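Local coordinates for protein transcriptional activator, putative (Pyrococcus furiosus, PDB 1RTW) that is of uncertain function but belongs to the all-helical TENA/THI-4/PQQC family and has been called a putative transcriptional activator, at residues 24-29 with 34-39; 144-147 with 153-156. One frame throughout, in Å; residues are numbered along the deposited sequence.

Contacts 1 and 2 follow one another in series along the chain, the first closing at residue 39 and the second opening at residue 144, yet their centres lie only 12 Å apart. Contact 1 joins helix 21-28 to the start of helix 33-60; contact 2 joins the loop after helix 118-142 to helix 150-157. The two meet directly: Ala27 O and Lys144 N, 3.1 Å apart, probably form a hydrogen bond, and Met26 and Trp39 touch Ile153 and Trp156 respectively. Each contact centre is about 17 Å from the chain centre, and both lie on the same side of it, where sequence-distant connections pack together.

Contact 1 of 2, residues 24-29 with 34-39; sequences IEMAEN and ENFEKW
The Phe36 ring receives the selenium of selenomethionine Met26 obliquely, and its stacking partner is Tyr149. This is a Met-aromatic contact within a helix-loop-helix of the all-helical TENA/THI-4/PQQC fold, where helix 21-28 is followed by helix 33-60. Met26 SE lies 5.5 Å from the centroid of the Phe36 ring, on a line 71° off the ring normal, with Phe36 CD1 its nearest atom at 4.3 Å. The approach is therefore oblique and loose; the CA atoms of Met26 and Phe36 are 8.9 Å apart, a gap their two side chains span. Phe36 reaches across because its CG stands anti to the backbone N (chi1 177°). Met26 and Phe36 are both buried, and Met26 also touches Trp136 and Ile153.

A polar pair, partly exposed, runs alongside. Glu25 OE1 and Asn35 OD1 are both acceptors, 4.5 Å apart, and cannot bond to each other directly; a water donates to each. Asn35 ND2 is turned to Ala205 O, which is consistent with OD1 being the atom that faces the water. That water stands 2.5 Å from Glu25 OE1 and 2.6 Å from Asn35 OD1, with an angle of about 123° between the two bonds.

Contact 2 of 2, residues 144-147 with 153-156; sequences KERS and INHW
A helix-loop-helix connection is closed here: the loop that leaves helix 118-142 folds back on helix 150-157, the next helix in the chain, with Ser147 meeting Ile153 and Arg146 meeting Asn154. The Ser147 and Ile153 CA atoms are 8.4 Å apart, and both side chains leave the backbone toward the opposing segment. Ile153 CD1 does the touching, 3.5 Å from Ser147 CB and 3.7 Å from Ser147 OG. It gets there on an extended branch, with CG1 anti to the carbonyl carbon and chi2 at 173°. The hydroxyl has another task: Ser147 OG is hydrogen-bonded to Tyr149 N two residues on, the bond that defines an ST turn, just before helix 150-157, while its CB gives Ile153 an apolar surface.

At the more exposed margin, Arg146 and Asn154 cross at about a right angle, with guanidinium and amide planes 55° apart. Their nearest atoms, Arg146 NH2 and Asn154 ND2, are 3.9 Å apart. Both are donors, so the evidence is for packing without a bond. The amide's acceptor, Asn154 OD1, is engaged by Gln150 NE2 one turn back, consistent with ND2 being the atom presented to Arg146.

Behind the contact, Ile153 packs on Trp136, Val139 and Arg140 of helix 118-142, while Trp156 extends the same helix's packing to Trp39 of helix 33-60 and Phe83 of helix 66-89.

Contact 1 of 2, residues 24-29 with 34-39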
ATOM      1  N   ILE B  24     -20.484  -7.888  31.743  1.00 34.90           N
ATOM      2  CA  ILE B  24     -21.302  -8.191  32.914  1.00 37.66           C
ATOM      3  C   ILE B  24     -20.786  -7.383  34.095  1.00 38.25           C
ATOM      4  O   ILE B  24     -21.565  -6.839  34.882  1.00 40.48           O
ATOM      5  CB  ILE B  24     -21.208  -9.680  33.308  1.00 39.31           C
ATOM      6  CG1 ILE B  24     -21.802 -10.561  32.213  1.00 39.82           C
ATOM      7  CG2 ILE B  24     -21.916  -9.923  34.637  1.00 37.42           C
ATOM      8  CD1 ILE B  24     -21.580 -12.047  32.452  1.00 43.33           C
ATOM      9  N   GLU B  25     -19.466  -7.297  34.202  1.00 36.98           N
ATOM     10  CA  GLU B  25     -18.851  -6.577  35.299  1.00 36.62           C
ATOM     11  C   GLU B  25     -19.023  -5.078  35.167  1.00 37.38           C
ATOM     12  O   GLU B  25     -19.168  -4.382  36.168  1.00 36.99           O
ATOM     13  CB  GLU B  25     -17.387  -6.978  35.442  1.00 35.48           C
ATOM     14  CG  GLU B  25     -17.227  -8.460  35.744  1.00 33.51           C
ATOM     15  CD  GLU B  25     -15.800  -8.875  36.026  1.00 31.47           C
ATOM     16  OE1 GLU B  25     -14.874  -8.048  35.913  1.00 30.87           O
ATOM     17  OE2 GLU B  25     -15.616 -10.054  36.371  1.00 31.24           O
HETATM   18  N   MSE B  26     -19.019  -4.584  33.933  1.00 38.61           N
HETATM   19  CA  MSE B  26     -19.230  -3.162  33.685  1.00 40.46           C
HETATM   20  C   MSE B  26     -20.663  -2.823  34.114  1.00 38.62           C
HETATM   21  O   MSE B  26     -20.900  -1.818  34.791  1.00 36.77           O
HETATM   22  CB  MSE B  26     -19.072  -2.845  32.194  1.00 44.43           C
HETATM   23  CG  MSE B  26     -17.644  -2.826  31.674  1.00 49.42           C
HETATM   24 SE   MSE B  26     -16.649  -1.230  32.137  1.00 55.38          SE
HETATM   25  CE  MSE B  26     -18.015   0.079  31.842  1.00 49.84           C
ATOM     26  N   ALA B  27     -21.593  -3.706  33.746  1.00 38.10           N
ATOM     27  CA  ALA B  27     -23.019  -3.548  34.037  1.00 40.36           C
ATOM     28  C   ALA B  27     -23.387  -3.665  35.512  1.00 41.88           C
ATOM     29  O   ALA B  27     -24.291  -2.975  35.979  1.00 43.19           O
ATOM     30  CB  ALA B  27     -23.843  -4.537  33.213  1.00 39.37           C
ATOM     31  N   GLU B  28     -22.690  -4.536  36.237  1.00 43.37           N
ATOM     32  CA  GLU B  28     -22.946  -4.742  37.656  1.00 43.55           C
ATOM     33  C   GLU B  28     -21.970  -3.957  38.521  1.00 43.18           C
ATOM     34  O   GLU B  28     -22.053  -3.999  39.748  1.00 43.46           O
ATOM     35  CB  GLU B  28     -22.845  -6.231  37.997  1.00 45.21           C
ATOM     36  CG  GLU B  28     -23.855  -7.118  37.262  1.00 49.20           C
ATOM     37  CD  GLU B  28     -23.734  -8.601  37.616  1.00 52.33           C
ATOM     38  OE1 GLU B  28     -22.922  -8.951  38.501  1.00 53.09           O
ATOM     39  OE2 GLU B  28     -24.457  -9.424  37.005  1.00 53.27           O
ATOM     40  N   ASN B  29     -21.046  -3.251  37.874  1.00 42.86           N
ATOM     41  CA  ASN B  29     -20.017  -2.461  38.551  1.00 43.66           C
ATOM     42  C   ASN B  29     -19.047  -3.261  39.403  1.00 43.80           C
ATOM     43  O   ASN B  29     -18.357  -2.710  40.268  1.00 43.61           O
ATOM     44  CB  ASN B  29     -20.628  -1.327  39.365  1.00 44.77           C
ATOM     45  CG  ASN B  29     -20.574  -0.014  38.633  1.00 47.20           C
ATOM     46  OD1 ASN B  29     -21.558   0.412  38.023  1.00 46.97           O
ATOM     47  ND2 ASN B  29     -19.407   0.627  38.658  1.00 47.63           N
ATOM     48  N   GLU B  34      -7.971  -2.617  37.916  1.00 50.83           N
ATOM     49  CA  GLU B  34      -6.891  -3.192  37.112  1.00 50.17           C
ATOM     50  C   GLU B  34      -7.345  -3.737  35.767  1.00 44.66           C
ATOM     51  O   GLU B  34      -6.618  -3.643  34.779  1.00 42.62           O
ATOM     52  CB  GLU B  34      -6.190  -4.321  37.879  1.00 56.44           C
ATOM     53  CG  GLU B  34      -5.523  -3.903  39.185  1.00 65.08           C
ATOM     54  CD  GLU B  34      -6.517  -3.458  40.244  1.00 69.00           C
ATOM     55  OE1 GLU B  34      -7.410  -4.258  40.605  1.00 72.18           O
ATOM     56  OE2 GLU B  34      -6.412  -2.301  40.703  1.00 70.22           O
ATOM     57  N   ASN B  35      -8.528  -4.339  35.748  1.00 39.06           N
ATOM     58  CA  ASN B  35      -9.071  -4.914  34.527  1.00 35.15           C
ATOM     59  C   ASN B  35      -9.483  -3.827  33.539  1.00 32.98           C
ATOM     60  O   ASN B  35      -9.247  -3.955  32.338  1.00 32.52           O
ATOM     61  CB  ASN B  35     -10.234  -5.849  34.857  1.00 34.39           C
ATOM     62  CG  ASN B  35      -9.808  -7.009  35.749  1.00 36.87           C
ATOM     63  OD1 ASN B  35     -10.509  -7.375  36.689  1.00 36.74           O
ATOM     64  ND2 ASN B  35      -8.643  -7.581  35.463  1.00 35.59           N
ATOM     65  N   PHE B  36     -10.064  -2.745  34.051  1.00 29.48           N
ATOM     66  CA  PHE B  36     -10.467  -1.639  33.200  1.00 28.68           C
ATOM     67  C   PHE B  36      -9.236  -0.934  32.636  1.00 28.66           C
ATOM     68  O   PHE B  36      -9.225  -0.538  31.467  1.00 29.48           O
ATOM     69  CB  PHE B  36     -11.326  -0.620  33.960  1.00 26.40           C
ATOM     70  CG  PHE B  36     -11.693   0.574  33.138  1.00 23.99           C
ATOM     71  CD1 PHE B  36     -12.742   0.505  32.222  1.00 22.23           C
ATOM     72  CD2 PHE B  36     -10.939   1.743  33.213  1.00 22.80           C
ATOM     73  CE1 PHE B  36     -13.026   1.576  31.388  1.00 21.38           C
ATOM     74  CE2 PHE B  36     -11.217   2.823  32.378  1.00 22.96           C
ATOM     75  CZ  PHE B  36     -12.263   2.735  31.463  1.00 21.78           C
ATOM     76  N   GLU B  37      -8.208  -0.768  33.465  1.00 28.29           N
ATOM     77  CA  GLU B  37      -6.990  -0.102  33.025  1.00 28.10           C
ATOM     78  C   GLU B  37      -6.332  -0.843  31.871  1.00 27.95           C
ATOM     79  O   GLU B  37      -5.925  -0.229  30.884  1.00 29.29           O
ATOM     80  CB  GLU B  37      -6.004   0.066  34.180  1.00 27.99           C
ATOM     81  CG  GLU B  37      -4.675   0.679  33.752  1.00 32.21           C
ATOM     82  CD  GLU B  37      -3.803   1.157  34.920  1.00 37.25           C
ATOM     83  OE1 GLU B  37      -4.349   1.563  35.975  1.00 39.14           O
ATOM     84  OE2 GLU B  37      -2.563   1.155  34.763  1.00 36.34           O
ATOM     85  N   LYS B  38      -6.242  -2.162  31.992  1.00 26.39           N
ATOM     86  CA  LYS B  38      -5.638  -2.983  30.954  1.00 26.06           C
ATOM     87  C   LYS B  38      -6.445  -2.872  29.657  1.00 23.56           C
ATOM     88  O   LYS B  38      -5.873  -2.767  28.574  1.00 22.64           O
ATOM     89  CB  LYS B  38      -5.538  -4.442  31.418  1.00 30.34           C
ATOM     90  CG  LYS B  38      -4.746  -5.336  30.482  1.00 36.39           C
ATOM     91  CD  LYS B  38      -4.268  -6.585  31.190  1.00 42.44           C
ATOM     92  CE  LYS B  38      -3.215  -6.262  32.241  1.00 45.58           C
ATOM     93  NZ  LYS B  38      -1.999  -5.657  31.619  1.00 49.24           N
ATOM     94  N   TRP B  39      -7.770  -2.869  29.769  1.00 20.58           N
ATOM     95  CA  TRP B  39      -8.613  -2.740  28.589  1.00 20.29           C
ATOM     96  C   TRP B  39      -8.398  -1.378  27.939  1.00 19.34           C
ATOM     97  O   TRP B  39      -8.320  -1.279  26.723  1.00 20.69           O
ATOM     98  CB  TRP B  39     -10.101  -2.916  28.925  1.00 18.17           C
ATOM     99  CG  TRP B  39     -10.987  -2.512  27.765  1.00 19.08           C
ATOM    100  CD1 TRP B  39     -11.299  -3.266  26.669  1.00 18.39           C
ATOM    101  CD2 TRP B  39     -11.578  -1.221  27.543  1.00 19.86           C
ATOM    102  NE1 TRP B  39     -12.032  -2.525  25.776  1.00 19.39           N
ATOM    103  CE2 TRP B  39     -12.217  -1.267  26.285  1.00 19.24           C
ATOM    104  CE3 TRP B  39     -11.622  -0.030  28.282  1.00 18.49           C
ATOM    105  CZ2 TRP B  39     -12.893  -0.158  25.744  1.00 19.85           C
ATOM    106  CZ3 TRP B  39     -12.295   1.074  27.742  1.00 18.75           C
ATOM    107  CH2 TRP B  39     -12.921   0.999  26.487  1.00 17.97           C
TER
HETATM  108  O   HOH W   1     -13.025  -6.852  37.087  1.00 30.11           O

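Contact 2 of 2, residues 144-147 with 153-156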
ATOM      1  N   LYS B 144     -27.048  -1.672  36.316  1.00 59.77           N
ATOM      2  CA  LYS B 144     -27.784  -1.598  37.581  1.00 66.87           C
ATOM      3  C   LYS B 144     -27.831  -0.147  38.031  1.00 68.43           C
ATOM      4  O   LYS B 144     -28.909   0.420  38.226  1.00 66.53           O
ATOM      5  CB  LYS B 144     -27.117  -2.430  38.677  1.00 73.95           C
ATOM      6  CG  LYS B 144     -27.035  -3.918  38.408  1.00 79.72           C
ATOM      7  CD  LYS B 144     -26.743  -4.673  39.698  1.00 83.92           C
ATOM      8  CE  LYS B 144     -25.512  -4.119  40.411  1.00 86.74           C
ATOM      9  NZ  LYS B 144     -25.277  -4.765  41.733  1.00 91.68           N
ATOM     10  N   GLU B 145     -26.653   0.446  38.202  1.00 70.25           N
ATOM     11  CA  GLU B 145     -26.545   1.842  38.603  1.00 71.39           C
ATOM     12  C   GLU B 145     -25.572   2.533  37.673  1.00 67.87           C
ATOM     13  O   GLU B 145     -25.055   1.925  36.739  1.00 66.20           O
ATOM     14  CB  GLU B 145     -26.092   1.996  40.059  1.00 77.34           C
ATOM     15  CG  GLU B 145     -24.706   1.456  40.376  1.00 86.52           C
ATOM     16  CD  GLU B 145     -24.720  -0.023  40.702  1.00 90.84           C
ATOM     17  OE1 GLU B 145     -25.151  -0.379  41.821  1.00 91.72           O
ATOM     18  OE2 GLU B 145     -24.298  -0.828  39.843  1.00 92.46           O
ATOM     19  N   ARG B 146     -25.301   3.796  37.956  1.00 64.12           N
ATOM     20  CA  ARG B 146     -24.420   4.602  37.135  1.00 60.32           C
ATOM     21  C   ARG B 146     -22.966   4.178  37.279  1.00 55.03           C
ATOM     22  O   ARG B 146     -22.458   4.058  38.392  1.00 56.53           O
ATOM     23  CB  ARG B 146     -24.592   6.063  37.526  1.00 64.75           C
ATOM     24  CG  ARG B 146     -24.436   7.035  36.391  1.00 67.19           C
ATOM     25  CD  ARG B 146     -25.583   6.985  35.402  1.00 71.98           C
ATOM     26  NE  ARG B 146     -25.348   7.956  34.338  1.00 77.21           N
ATOM     27  CZ  ARG B 146     -26.103   8.106  33.253  1.00 79.71           C
ATOM     28  NH1 ARG B 146     -27.172   7.343  33.063  1.00 80.51           N
ATOM     29  NH2 ARG B 146     -25.773   9.018  32.344  1.00 80.17           N
ATOM     30  N   SER B 147     -22.308   3.979  36.138  1.00 47.39           N
ATOM     31  CA  SER B 147     -20.915   3.548  36.074  1.00 39.64           C
ATOM     32  C   SER B 147     -19.890   4.677  36.082  1.00 36.53           C
ATOM     33  O   SER B 147     -20.184   5.797  35.668  1.00 35.31           O
ATOM     34  CB  SER B 147     -20.705   2.700  34.814  1.00 35.26           C
ATOM     35  OG  SER B 147     -19.329   2.563  34.506  1.00 28.32           O
ATOM     36  N   ILE B 153     -19.667   4.052  27.874  1.00 25.07           N
ATOM     37  CA  ILE B 153     -20.926   3.356  27.692  1.00 26.08           C
ATOM     38  C   ILE B 153     -21.851   4.182  26.807  1.00 26.09           C
ATOM     39  O   ILE B 153     -22.467   3.653  25.885  1.00 25.84           O
ATOM     40  CB  ILE B 153     -21.620   3.097  29.033  1.00 25.67           C
ATOM     41  CG1 ILE B 153     -20.689   2.321  29.952  1.00 27.26           C
ATOM     42  CG2 ILE B 153     -22.888   2.284  28.820  1.00 25.70           C
ATOM     43  CD1 ILE B 153     -21.219   2.167  31.346  1.00 26.14           C
ATOM     44  N   ASN B 154     -21.923   5.482  27.088  1.00 26.25           N
ATOM     45  CA  ASN B 154     -22.767   6.397  26.330  1.00 27.36           C
ATOM     46  C   ASN B 154     -22.307   6.603  24.898  1.00 26.62           C
ATOM     47  O   ASN B 154     -23.122   6.571  23.986  1.00 28.04           O
ATOM     48  CB  ASN B 154     -22.859   7.766  27.019  1.00 27.28           C
ATOM     49  CG  ASN B 154     -23.737   7.743  28.266  1.00 29.95           C
ATOM     50  OD1 ASN B 154     -24.636   6.901  28.403  1.00 30.27           O
ATOM     51  ND2 ASN B 154     -23.478   8.675  29.185  1.00 25.61           N
ATOM     52  N   HIS B 155     -21.011   6.819  24.695  1.00 25.60           N
ATOM     53  CA  HIS B 155     -20.512   7.048  23.348  1.00 26.50           C
ATOM     54  C   HIS B 155     -20.811   5.912  22.366  1.00 24.69           C
ATOM     55  O   HIS B 155     -21.370   6.153  21.301  1.00 22.65           O
ATOM     56  CB  HIS B 155     -19.008   7.361  23.343  1.00 28.94           C
ATOM     57  CG  HIS B 155     -18.438   7.485  21.960  1.00 30.63           C
ATOM     58  ND1 HIS B 155     -17.597   6.535  21.420  1.00 30.71           N
ATOM     59  CD2 HIS B 155     -18.680   8.378  20.979  1.00 30.77           C
ATOM     60  CE1 HIS B 155     -17.358   6.837  20.158  1.00 29.00           C
ATOM     61  NE2 HIS B 155     -18.000   7.948  19.861  1.00 29.07           N
ATOM     62  N   TRP B 156     -20.496   4.678  22.746  1.00 23.34           N
ATOM     63  CA  TRP B 156     -20.729   3.556  21.847  1.00 23.74           C
ATOM     64  C   TRP B 156     -22.164   3.045  21.750  1.00 24.83           C
ATOM     65  O   TRP B 156     -22.498   2.297  20.823  1.00 22.25           O
ATOM     66  CB  TRP B 156     -19.757   2.422  22.146  1.00 20.57           C
ATOM     67  CG  TRP B 156     -18.384   2.726  21.664  1.00 17.18           C
ATOM     68  CD1 TRP B 156     -18.021   3.094  20.398  1.00 18.22           C
ATOM     69  CD2 TRP B 156     -17.183   2.675  22.422  1.00 15.75           C
ATOM     70  NE1 TRP B 156     -16.664   3.276  20.323  1.00 15.28           N
ATOM     71  CE2 TRP B 156     -16.120   3.029  21.566  1.00 16.60           C
ATOM     72  CE3 TRP B 156     -16.891   2.372  23.758  1.00 14.26           C
ATOM     73  CZ2 TRP B 156     -14.795   3.073  21.983  1.00 17.76           C
ATOM     74  CZ3 TRP B 156     -15.580   2.414  24.178  1.00 16.47           C
ATOM     75  CH2 TRP B 156     -14.544   2.769  23.296  1.00 19.53           C
TER